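Local structure of nicotinate phosphoribosyltransferase (Vibrio cholerae, 4HL7) at residues R292-C297 / V385-D390. The protein probably catalyses the ATP-driven synthesis of nicotinate D-ribonucleotide from nicotinate and phosphoribosyl diphosphate, a step on the route to NAD(+). Numbering follows the deposited sequence.
Sequences RHDSGC and VAKISD
S295 OG is held by two partners: it accepts from the backbone N of D390 at 3.2 Å, with an N-H...O angle of 150°, and is also hydrogen-bonded to D269 OD2. Serine suits the place, being small enough to lie against the loop while its hydroxyl joins a backbone N-H to a carboxylate. With OG set between the backbone N and the carbonyl carbon (chi1 62°), the hydroxyl meets the chain at the S389-D390 junction, with S295 OG 3.5 Å from D390 CB and 3.8 Å from S389 CB.

Beside this direct bond, one water bridges the segments, accepting from K387 NZ and donating to D294 OD1, 2.7 Å from each atom. The long, extended lysine leaves K387 NZ 4.3 Å from D294 OD1, beyond a salt bridge but near enough for the opposite charges probably to attract. R292 NH1 forms a long salt bridge with D294 OD1, while S324 OG is hydrogen-bonded to D294 OD2, so both carboxylate oxygens have partners. A second water lies near both S295 O and D390 OD2, and I273 N holds the aspartate's other oxygen, OD1.

G296 has a positive phi of 76°, which suits glycine, and a side chain here would press tightly on D390 CB. H293 NE2 gives a weak hydrogen bond to G296 O at 3.0 Å, and G296 N donates to Q391 OE1, just past the second segment.

R292, D294 and K387 all touch H232, the predicted autophosphorylation site, unmodified here. A sulfate, probably from the crystallisation liquor though such ions often mark pockets, lies about 6 Å from the D294 side chain. The arrangement, a loop at the C-terminal end of parallel strand 290-293 meeting a later loop, is consistent with the active-site end of the barrel-like domain of NAPRTases.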
loop_
_atom_site.group_PDB
_atom_site.type_symbol
_atom_site.label_atom_id
_atom_site.label_comp_id
_atom_site.label_asym_id
_atom_site.label_seq_id
_atom_site.Cartn_x
_atom_site.Cartn_y
_atom_site.Cartn_z
ATOM N N ARG A 292 1.927 9.184 -7.801
ATOM C CA ARG A 292 0.735 8.679 -7.089
ATOM C C ARG A 292 0.260 9.726 -6.091
ATOM O O ARG A 292 1.076 10.294 -5.343
ATOM C CB ARG A 292 1.082 7.362 -6.355
ATOM C CG ARG A 292 -0.121 6.745 -5.598
ATOM C CD ARG A 292 0.255 5.379 -4.959
ATOM N NE ARG A 292 0.434 5.634 -3.538
ATOM C CZ ARG A 292 1.491 5.309 -2.791
ATOM N NH1 ARG A 292 1.526 5.722 -1.521
ATOM N NH2 ARG A 292 2.469 4.533 -3.251
ATOM N N HIS A 293 -1.058 9.920 -6.033
ATOM C CA HIS A 293 -1.660 10.843 -5.059
ATOM C C HIS A 293 -2.171 10.061 -3.886
ATOM O O HIS A 293 -2.936 9.113 -4.071
ATOM C CB HIS A 293 -2.855 11.544 -5.695
ATOM C CG HIS A 293 -3.620 12.392 -4.736
ATOM N ND1 HIS A 293 -4.782 11.987 -4.197
ATOM C CD2 HIS A 293 -3.287 13.583 -4.112
ATOM C CE1 HIS A 293 -5.203 12.885 -3.311
ATOM N NE2 HIS A 293 -4.285 13.863 -3.245
ATOM N N ASP A 294 -1.797 10.464 -2.668
ATOM C CA ASP A 294 -2.261 9.723 -1.478
ATOM C C ASP A 294 -2.722 10.581 -0.302
ATOM O O ASP A 294 -3.112 10.044 0.710
ATOM C CB ASP A 294 -1.150 8.802 -0.980
ATOM C CG ASP A 294 -1.691 7.620 -0.097
ATOM O OD1 ASP A 294 -1.099 7.369 0.998
ATOM O OD2 ASP A 294 -2.709 6.958 -0.468
ATOM N N SER A 295 -2.636 11.902 -0.390
ATOM C CA SER A 295 -3.150 12.733 0.716
ATOM C C SER A 295 -3.473 14.124 0.204
ATOM O O SER A 295 -2.894 14.576 -0.801
ATOM C CB SER A 295 -2.125 12.841 1.838
ATOM O OG SER A 295 -0.960 13.458 1.366
ATOM N N GLY A 296 -4.383 14.806 0.874
ATOM C CA GLY A 296 -4.687 16.209 0.482
ATOM C C GLY A 296 -5.543 16.214 -0.767
ATOM O O GLY A 296 -6.079 15.165 -1.184
ATOM N N CYS A 297 -5.851 17.406 -1.244
ATOM C CA CYS A 297 -6.846 17.553 -2.309
ATOM C C CYS A 297 -6.271 17.012 -3.623
ATOM O O CYS A 297 -5.177 17.432 -4.044
ATOM C CB CYS A 297 -7.165 19.028 -2.496
ATOM S SG CYS A 297 -8.215 19.374 -3.952
ATOM N N VAL A 385 12.888 7.309 11.296
ATOM C CA VAL A 385 12.532 7.825 9.957
ATOM C C VAL A 385 11.083 8.324 10.074
ATOM O O VAL A 385 10.392 8.002 11.042
ATOM C CB VAL A 385 12.650 6.745 8.849
ATOM C CG1 VAL A 385 14.094 6.225 8.744
ATOM C CG2 VAL A 385 11.631 5.604 9.101
ATOM N N ALA A 386 10.655 9.162 9.154
ATOM C CA ALA A 386 9.322 9.804 9.327
ATOM C C ALA A 386 8.605 10.031 8.027
ATOM O O ALA A 386 9.218 10.154 6.991
ATOM C CB ALA A 386 9.439 11.117 10.047
ATOM N N LYS A 387 7.275 10.059 8.109
ATOM C CA LYS A 387 6.478 10.501 6.990
ATOM C C LYS A 387 5.721 11.729 7.438
ATOM O O LYS A 387 5.170 11.771 8.539
ATOM C CB LYS A 387 5.462 9.445 6.564
ATOM C CG LYS A 387 4.621 9.874 5.384
ATOM C CD LYS A 387 3.733 8.732 4.975
ATOM C CE LYS A 387 2.507 9.255 4.297
ATOM N NZ LYS A 387 1.482 8.184 4.373
ATOM N N ILE A 388 5.663 12.741 6.579
ATOM C CA ILE A 388 4.998 13.972 6.990
ATOM C C ILE A 388 3.592 13.995 6.322
ATOM O O ILE A 388 2.564 13.962 6.987
ATOM C CB ILE A 388 5.841 15.219 6.608
ATOM C CG1 ILE A 388 7.100 15.253 7.458
ATOM C CG2 ILE A 388 5.081 16.510 6.979
ATOM C CD1 ILE A 388 8.221 16.097 6.925
ATOM N N SER A 389 3.640 14.035 5.002
ATOM C CA SER A 389 2.533 14.043 4.003
ATOM C C SER A 389 1.928 15.438 3.758
ATOM O O SER A 389 2.325 16.447 4.376
ATOM C CB SER A 389 1.432 12.989 4.262
ATOM O OG SER A 389 0.400 13.604 5.071
ATOM N N ASP A 390 0.938 15.488 2.871
ATOM C CA ASP A 390 0.282 16.776 2.594
ATOM C C ASP A 390 -0.908 17.043 3.503
ATOM O O ASP A 390 -1.578 18.107 3.391
ATOM C CB ASP A 390 -0.090 16.877 1.140
ATOM C CG ASP A 390 1.132 17.169 0.259
ATOM O OD1 ASP A 390 1.979 18.079 0.612
ATOM O OD2 ASP A 390 1.190 16.523 -0.821
HETATM O O HOH W 1 -0.026 9.338 2.438
HETATM O O HOH W 2 -0.467 14.921 -1.996
#